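Local coordinates for protein cysteine desulfurase (Fervidobacterium islandicum, PDB 6A6E) that probably takes the sulfur off L-cysteine with the help of pyridoxal 5'-phosphate, passing it on as a persulfide for iron-sulfur cluster assembly and yielding L-alanine, at residues N187-E192 and Q378-V383; S16-D21 and V401-T406. All coordinates share one frame; numbering follows the deposited sequence.

Contact 1: residues N187-E192 and Q378-V383; sequences NVTGQE and QPLMGV
L380 and V188 meet tip to tip across a small apolar contact between a loop that skirts the cofactor and the helix 378-387. On the helix side the main touching group is one methyl: CD2 of L380 lies 3.6 Å from V188 CB, the branch point of the valine. The same CD2 is 3.7 Å from V188 CG1. V188 CG1 stands anti to the backbone N (chi1 177°), a setting that brings it within 4.0 Å of M381 CE as well. M381 reaches this point through a chain bent at chi2 and chi3, which returns the terminal methyl to the loop. Beside the valine, T189 adds CG2, 4.3 Å from L380 CD2. Its hydroxyl serves the loop instead: OG1 accepts from Q191 N at 3.1 Å, an ST turn across the bend after V188. The loop backbone is held by two strands of the six-stranded mixed sheet: V188 O bonds to the hydroxyl of S347 and N187 O to R398. N187 touches the cofactor, whereas the V188 side chain stays about 8 Å from it. This packing is consistent with a second shell of the pyridoxal-phosphate site in the fold-type I architecture of the class-V aminotransferase family.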
ATOM      1  N   ASN A 187       7.320 -14.683 -15.355  1.00 18.96           N
ATOM      2  CA  ASN A 187       7.017 -13.454 -16.070  1.00 21.51           C
ATOM      3  C   ASN A 187       7.915 -13.256 -17.307  1.00 19.95           C
ATOM      4  O   ASN A 187       7.728 -12.276 -18.002  1.00 18.40           O
ATOM      5  CB  ASN A 187       7.177 -12.221 -15.151  1.00 18.98           C
ATOM      6  CG  ASN A 187       8.612 -11.927 -14.797  1.00 20.57           C
ATOM      7  OD1 ASN A 187       9.338 -12.819 -14.403  1.00 22.92           O
ATOM      8  ND2 ASN A 187       9.038 -10.656 -14.917  1.00 20.08           N
ATOM      9  N   VAL A 188       8.865 -14.171 -17.542  1.00 20.82           N
ATOM     10  CA  VAL A 188       9.778 -14.150 -18.718  1.00 20.17           C
ATOM     11  C   VAL A 188       9.631 -15.374 -19.646  1.00 21.57           C
ATOM     12  O   VAL A 188       9.424 -15.227 -20.852  1.00 22.08           O
ATOM     13  CB  VAL A 188      11.233 -14.063 -18.261  1.00 20.72           C
ATOM     14  CG1 VAL A 188      12.172 -14.112 -19.459  1.00 23.33           C
ATOM     15  CG2 VAL A 188      11.470 -12.743 -17.514  1.00 23.74           C
ATOM     16  N   THR A 189       9.662 -16.567 -19.075  1.00 21.14           N
ATOM     17  CA  THR A 189       9.480 -17.772 -19.877  1.00 21.02           C
ATOM     18  C   THR A 189       8.058 -18.116 -20.171  1.00 21.44           C
ATOM     19  O   THR A 189       7.797 -18.868 -21.111  1.00 24.80           O
ATOM     20  CB  THR A 189      10.140 -18.984 -19.259  1.00 20.03           C
ATOM     21  OG1 THR A 189       9.385 -19.425 -18.106  1.00 21.49           O
ATOM     22  CG2 THR A 189      11.548 -18.697 -18.896  1.00 20.47           C
ATOM     23  N   GLY A 190       7.113 -17.600 -19.372  1.00 21.58           N
ATOM     24  CA  GLY A 190       5.672 -17.939 -19.536  1.00 19.90           C
ATOM     25  C   GLY A 190       5.339 -19.318 -18.946  1.00 19.93           C
ATOM     26  O   GLY A 190       4.206 -19.779 -19.026  1.00 22.40           O
ATOM     27  N   GLN A 191       6.315 -20.004 -18.362  1.00 19.51           N
ATOM     28  CA  GLN A 191       6.090 -21.386 -17.921  1.00 18.83           C
ATOM     29  C   GLN A 191       5.238 -21.449 -16.645  1.00 19.60           C
ATOM     30  O   GLN A 191       5.669 -20.950 -15.590  1.00 18.92           O
ATOM     31  CB  GLN A 191       7.421 -22.113 -17.639  1.00 19.46           C
ATOM     32  CG  GLN A 191       7.189 -23.590 -17.311  1.00 19.29           C
ATOM     33  CD  GLN A 191       8.417 -24.365 -16.925  1.00 21.23           C
ATOM     34  OE1 GLN A 191       9.504 -23.810 -16.825  1.00 23.11           O
ATOM     35  NE2 GLN A 191       8.230 -25.676 -16.634  1.00 20.13           N
ATOM     36  N   GLU A 192       4.056 -22.055 -16.729  1.00 20.34           N
ATOM     37  CA  GLU A 192       3.309 -22.449 -15.533  1.00 22.44           C
ATOM     38  C   GLU A 192       4.003 -23.628 -14.835  1.00 23.58           C
ATOM     39  O   GLU A 192       4.255 -24.628 -15.456  1.00 22.71           O
ATOM     40  CB  GLU A 192       1.870 -22.812 -15.863  1.00 24.45           C
ATOM     41  CG  GLU A 192       1.092 -21.621 -16.453  1.00 26.31           C
ATOM     42  CD  GLU A 192      -0.352 -21.937 -16.839  1.00 30.74           C
ATOM     43  OE1 GLU A 192      -0.717 -23.130 -16.861  1.00 30.75           O
ATOM     44  OE2 GLU A 192      -1.140 -20.985 -17.134  1.00 32.21           O
ATOM     45  N   GLN A 378      17.241 -10.447 -13.704  1.00 25.68           N
ATOM     46  CA  GLN A 378      18.601 -10.268 -14.209  1.00 25.94           C
ATOM     47  C   GLN A 378      19.335 -11.584 -14.195  1.00 24.69           C
ATOM     48  O   GLN A 378      19.914 -11.889 -15.182  1.00 22.64           O
ATOM     49  CB  GLN A 378      19.424  -9.266 -13.415  1.00 27.75           C
ATOM     50  CG  GLN A 378      19.208  -7.840 -13.848  1.00 31.29           C
ATOM     51  CD  GLN A 378      19.953  -6.813 -13.021  1.00 28.58           C
ATOM     52  OE1 GLN A 378      21.115  -7.006 -12.647  1.00 26.62           O
ATOM     53  NE2 GLN A 378      19.289  -5.689 -12.751  1.00 29.93           N
ATOM     54  N   PRO A 379      19.284 -12.360 -13.094  1.00 23.15           N
ATOM     55  CA  PRO A 379      20.016 -13.606 -13.165  1.00 24.00           C
ATOM     56  C   PRO A 379      19.483 -14.568 -14.269  1.00 25.36           C
ATOM     57  O   PRO A 379      20.295 -15.266 -14.911  1.00 25.40           O
ATOM     58  CB  PRO A 379      19.900 -14.173 -11.730  1.00 22.94           C
ATOM     59  CG  PRO A 379      19.538 -12.989 -10.874  1.00 21.92           C
ATOM     60  CD  PRO A 379      18.671 -12.169 -11.771  1.00 21.96           C
ATOM     61  N   LEU A 380      18.174 -14.551 -14.550  1.00 24.36           N
ATOM     62  CA  LEU A 380      17.663 -15.377 -15.630  1.00 23.16           C
ATOM     63  C   LEU A 380      18.301 -15.012 -16.975  1.00 24.22           C
ATOM     64  O   LEU A 380      18.547 -15.878 -17.794  1.00 21.08           O
ATOM     65  CB  LEU A 380      16.152 -15.358 -15.713  1.00 22.51           C
ATOM     66  CG  LEU A 380      15.433 -16.051 -16.866  1.00 24.08           C
ATOM     67  CD1 LEU A 380      15.762 -17.515 -16.947  1.00 25.32           C
ATOM     68  CD2 LEU A 380      13.921 -15.878 -16.774  1.00 23.49           C
ATOM     69  N   MET A 381      18.606 -13.752 -17.197  1.00 22.89           N
ATOM     70  CA  MET A 381      19.190 -13.364 -18.461  1.00 27.15           C
ATOM     71  C   MET A 381      20.510 -14.091 -18.708  1.00 25.97           C
ATOM     72  O   MET A 381      20.774 -14.494 -19.825  1.00 27.84           O
ATOM     73  CB  MET A 381      19.407 -11.844 -18.551  1.00 27.08           C
ATOM     74  CG  MET A 381      18.120 -11.023 -18.447  1.00 28.81           C
ATOM     75  SD  MET A 381      17.005 -11.260 -19.825  1.00 29.64           S
ATOM     76  CE  MET A 381      15.556 -12.001 -19.100  1.00 31.63           C
ATOM     77  N   GLY A 382      21.329 -14.257 -17.683  1.00 26.01           N
ATOM     78  CA  GLY A 382      22.584 -14.974 -17.834  1.00 26.55           C
ATOM     79  C   GLY A 382      22.407 -16.427 -18.237  1.00 28.56           C
ATOM     80  O   GLY A 382      23.173 -16.930 -19.026  1.00 30.78           O
ATOM     81  N   VAL A 383      21.393 -17.101 -17.677  1.00 26.30           N
ATOM     82  CA  VAL A 383      20.985 -18.417 -18.130  1.00 25.51           C
ATOM     83  C   VAL A 383      20.561 -18.411 -19.590  1.00 26.31           C
ATOM     84  O   VAL A 383      20.942 -19.290 -20.340  1.00 26.50           O
ATOM     85  CB  VAL A 383      19.846 -18.990 -17.223  1.00 26.14           C
ATOM     86  CG1 VAL A 383      19.318 -20.334 -17.722  1.00 27.41           C
ATOM     87  CG2 VAL A 383      20.331 -19.075 -15.772  1.00 24.62           C
TER

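Contact 2: residues S16-D21 and V401-T406; sequences SNILND and VYLYNT
I18 and L19, successive residues near the end of the N-terminal helix 12-20, rest on a type I beta turn, Y402 to N405, that links strand 396-400 to helix 407-423. The case illustrates how a terminal helix can be fastened to a distant turn by few side chains: two leucines, an isoleucine and the small groups around them do most of it. I18 comes first. Its CG2 stands anti to the backbone N, while CG1 takes the place beside that N (chi1 -67°). CG2 thereby meets the turn, 3.9 Å from L403 CG, with the two side chains crossing at about a right angle. Both residues also touch I306 of helix 290-306, which makes the pair part of a larger apolar layer. L19 follows and covers the next part of the turn. Its CD1 lies over the backbone of Y404, 3.7 Å from CA and 4.0 Å from CB of that residue, while CD2 approaches T406 CG2 at 4.2 Å. The ring of Y404 leads away from the helix; its hydroxyl bonds to N39 and L44 N, and its ring meets that of F22.

Two bonds within the turn hold its shape. N405 N bonds back to Y402 O at 3.0 Å, and N405 OD1 receives Y402 N at 2.9 Å, in the carbonyl plane and on a lone pair. T406, the N-cap of the helix that follows, accepts from D409 N through OG1, while its CG2 methyl meets L19. Closest of all across the two segments is an apolar group set against a polar one: L19 CD1 sits 3.5 Å from Y404 O.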
ATOM      1  N   SER A  16     -17.453  -8.243 -27.574  1.00 34.02           N
ATOM      2  CA  SER A  16     -17.544  -6.852 -27.893  1.00 39.00           C
ATOM      3  C   SER A  16     -17.881  -5.990 -26.653  1.00 36.87           C
ATOM      4  O   SER A  16     -17.379  -4.867 -26.497  1.00 33.17           O
ATOM      5  CB  SER A  16     -18.607  -6.636 -28.978  1.00 40.25           C
ATOM      6  OG  SER A  16     -18.656  -5.269 -29.230  1.00 42.63           O
ATOM      7  N   ASN A  17     -18.772  -6.510 -25.824  1.00 36.01           N
ATOM      8  CA  ASN A  17     -19.135  -5.899 -24.547  1.00 36.32           C
ATOM      9  C   ASN A  17     -17.942  -5.792 -23.575  1.00 33.26           C
ATOM     10  O   ASN A  17     -17.747  -4.754 -22.918  1.00 33.12           O
ATOM     11  CB  ASN A  17     -20.211  -6.738 -23.857  1.00 40.14           C
ATOM     12  CG  ASN A  17     -21.592  -6.447 -24.379  1.00 45.90           C
ATOM     13  OD1 ASN A  17     -21.828  -5.420 -24.997  1.00 47.03           O
ATOM     14  ND2 ASN A  17     -22.511  -7.362 -24.131  1.00 42.03           N
ATOM     15  N   ILE A  18     -17.169  -6.873 -23.490  1.00 29.02           N
ATOM     16  CA  ILE A  18     -15.936  -6.850 -22.720  1.00 28.67           C
ATOM     17  C   ILE A  18     -14.993  -5.741 -23.175  1.00 31.37           C
ATOM     18  O   ILE A  18     -14.633  -4.879 -22.371  1.00 28.21           O
ATOM     19  CB  ILE A  18     -15.286  -8.212 -22.714  1.00 26.46           C
ATOM     20  CG1 ILE A  18     -16.202  -9.166 -21.934  1.00 25.28           C
ATOM     21  CG2 ILE A  18     -13.881  -8.128 -22.115  1.00 27.16           C
ATOM     22  CD1 ILE A  18     -15.869 -10.652 -22.135  1.00 24.84           C
ATOM     23  N   LEU A  19     -14.636  -5.700 -24.465  1.00 27.93           N
ATOM     24  CA  LEU A  19     -13.756  -4.673 -24.942  1.00 27.41           C
ATOM     25  C   LEU A  19     -14.295  -3.283 -24.641  1.00 28.77           C
ATOM     26  O   LEU A  19     -13.516  -2.341 -24.325  1.00 27.60           O
ATOM     27  CB  LEU A  19     -13.481  -4.830 -26.450  1.00 31.26           C
ATOM     28  CG  LEU A  19     -12.379  -5.759 -26.986  1.00 34.21           C
ATOM     29  CD1 LEU A  19     -12.064  -6.937 -26.105  1.00 36.95           C
ATOM     30  CD2 LEU A  19     -12.764  -6.242 -28.393  1.00 39.73           C
ATOM     31  N   ASN A  20     -15.609  -3.103 -24.705  1.00 26.79           N
ATOM     32  CA  ASN A  20     -16.119  -1.763 -24.420  1.00 30.14           C
ATOM     33  C   ASN A  20     -15.961  -1.354 -22.934  1.00 26.33           C
ATOM     34  O   ASN A  20     -16.104  -0.211 -22.607  1.00 25.62           O
ATOM     35  CB  ASN A  20     -17.585  -1.606 -24.892  1.00 34.33           C
ATOM     36  CG  ASN A  20     -17.692  -1.333 -26.414  1.00 46.21           C
ATOM     37  OD1 ASN A  20     -16.705  -0.918 -27.085  1.00 47.80           O
ATOM     38  ND2 ASN A  20     -18.904  -1.581 -26.978  1.00 45.88           N
ATOM     39  N   ASP A  21     -15.691  -2.307 -22.051  1.00 27.36           N
ATOM     40  CA  ASP A  21     -15.456  -2.026 -20.621  1.00 27.49           C
ATOM     41  C   ASP A  21     -14.102  -1.316 -20.389  1.00 27.03           C
ATOM     42  O   ASP A  21     -13.911  -0.773 -19.306  1.00 29.77           O
ATOM     43  CB  ASP A  21     -15.463  -3.330 -19.819  1.00 26.46           C
ATOM     44  CG  ASP A  21     -16.846  -3.925 -19.666  1.00 27.82           C
ATOM     45  OD1 ASP A  21     -17.759  -3.122 -19.539  1.00 27.83           O
ATOM     46  OD2 ASP A  21     -16.984  -5.168 -19.598  1.00 25.21           O
ATOM     47  N   VAL A 401      -0.448 -11.288 -23.167  1.00 18.43           N
ATOM     48  CA  VAL A 401      -1.858 -11.171 -23.503  1.00 20.28           C
ATOM     49  C   VAL A 401      -2.742 -11.304 -22.262  1.00 23.65           C
ATOM     50  O   VAL A 401      -2.355 -11.943 -21.274  1.00 19.63           O
ATOM     51  CB  VAL A 401      -2.327 -12.231 -24.552  1.00 20.99           C
ATOM     52  CG1 VAL A 401      -1.680 -11.982 -25.882  1.00 23.78           C
ATOM     53  CG2 VAL A 401      -1.959 -13.662 -24.137  1.00 22.27           C
ATOM     54  N   TYR A 402      -3.940 -10.712 -22.360  1.00 24.38           N
ATOM     55  CA  TYR A 402      -4.931 -10.851 -21.306  1.00 24.19           C
ATOM     56  C   TYR A 402      -6.342 -10.676 -21.900  1.00 22.83           C
ATOM     57  O   TYR A 402      -6.529 -10.716 -23.129  1.00 25.00           O
ATOM     58  CB  TYR A 402      -4.643  -9.832 -20.159  1.00 21.33           C
ATOM     59  CG  TYR A 402      -5.314 -10.190 -18.818  1.00 21.43           C
ATOM     60  CD1 TYR A 402      -5.165 -11.440 -18.261  1.00 21.28           C
ATOM     61  CD2 TYR A 402      -6.041  -9.269 -18.108  1.00 23.66           C
ATOM     62  CE1 TYR A 402      -5.731 -11.786 -17.056  1.00 21.37           C
ATOM     63  CE2 TYR A 402      -6.622  -9.604 -16.884  1.00 24.97           C
ATOM     64  CZ  TYR A 402      -6.474 -10.871 -16.369  1.00 22.66           C
ATOM     65  OH  TYR A 402      -7.046 -11.198 -15.165  1.00 22.59           O
ATOM     66  N   LEU A 403      -7.329 -10.484 -21.028  1.00 22.20           N
ATOM     67  CA  LEU A 403      -8.731 -10.657 -21.328  1.00 20.69           C
ATOM     68  C   LEU A 403      -9.234  -9.947 -22.580  1.00 22.64           C
ATOM     69  O   LEU A 403      -9.934 -10.560 -23.416  1.00 25.44           O
ATOM     70  CB  LEU A 403      -9.561 -10.135 -20.133  1.00 22.77           C
ATOM     71  CG  LEU A 403     -11.069 -10.145 -20.296  1.00 21.68           C
ATOM     72  CD1 LEU A 403     -11.489 -11.579 -20.548  1.00 23.59           C
ATOM     73  CD2 LEU A 403     -11.796  -9.608 -19.094  1.00 22.29           C
ATOM     74  N   TYR A 404      -8.915  -8.654 -22.668  1.00 22.61           N
ATOM     75  CA  TYR A 404      -9.390  -7.738 -23.662  1.00 21.80           C
ATOM     76  C   TYR A 404      -8.484  -7.783 -24.951  1.00 21.62           C
ATOM     77  O   TYR A 404      -8.615  -6.931 -25.828  1.00 25.59           O
ATOM     78  CB  TYR A 404      -9.456  -6.279 -23.082  1.00 22.50           C
ATOM     79  CG  TYR A 404      -8.249  -5.965 -22.174  1.00 22.41           C
ATOM     80  CD1 TYR A 404      -6.937  -5.924 -22.694  1.00 22.23           C
ATOM     81  CD2 TYR A 404      -8.413  -5.825 -20.798  1.00 21.55           C
ATOM     82  CE1 TYR A 404      -5.829  -5.722 -21.875  1.00 21.60           C
ATOM     83  CE2 TYR A 404      -7.306  -5.646 -19.935  1.00 20.19           C
ATOM     84  CZ  TYR A 404      -6.027  -5.591 -20.474  1.00 21.13           C
ATOM     85  OH  TYR A 404      -4.969  -5.448 -19.658  1.00 19.75           O
ATOM     86  N   ASN A 405      -7.556  -8.704 -25.046  1.00 19.93           N
ATOM     87  CA  ASN A 405      -6.779  -8.844 -26.281  1.00 23.24           C
ATOM     88  C   ASN A 405      -7.492  -9.768 -27.301  1.00 24.30           C
ATOM     89  O   ASN A 405      -8.362 -10.558 -26.947  1.00 25.01           O
ATOM     90  CB  ASN A 405      -5.354  -9.359 -26.030  1.00 20.53           C
ATOM     91  CG  ASN A 405      -4.456  -8.322 -25.371  1.00 21.77           C
ATOM     92  OD1 ASN A 405      -3.866  -8.611 -24.309  1.00 24.03           O
ATOM     93  ND2 ASN A 405      -4.347  -7.107 -25.969  1.00 21.81           N
ATOM     94  N   THR A 406      -7.119  -9.625 -28.565  1.00 27.79           N
ATOM     95  CA  THR A 406      -7.717 -10.378 -29.686  1.00 29.71           C
ATOM     96  C   THR A 406      -6.648 -11.008 -30.555  1.00 29.26           C
ATOM     97  O   THR A 406      -5.448 -10.705 -30.442  1.00 24.40           O
ATOM     98  CB  THR A 406      -8.567  -9.460 -30.596  1.00 31.36           C
ATOM     99  OG1 THR A 406      -7.711  -8.535 -31.283  1.00 34.34           O
ATOM    100  CG2 THR A 406      -9.641  -8.727 -29.782  1.00 29.46           C
TER

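Read together, the two contacts show how apolar packing serves different places in one fold. Contact 1 is the deeper, its centre about 14 Å from the centre of the chain against about 19 Å for contact 2, and all its touching residues are buried; in contact 2 two of five are partly exposed. Each sets a helix against a loop, but no helix or strand is shared. Contact 1 sits one layer behind the cofactor, which its loop touches through N187, and the second subunit meets its helix; no other chain meets contact 2. Contact 1 is carbon against carbon, while in contact 2 a leucine methyl also lies against a backbone carbonyl oxygen. Their centres are about 27 Å apart.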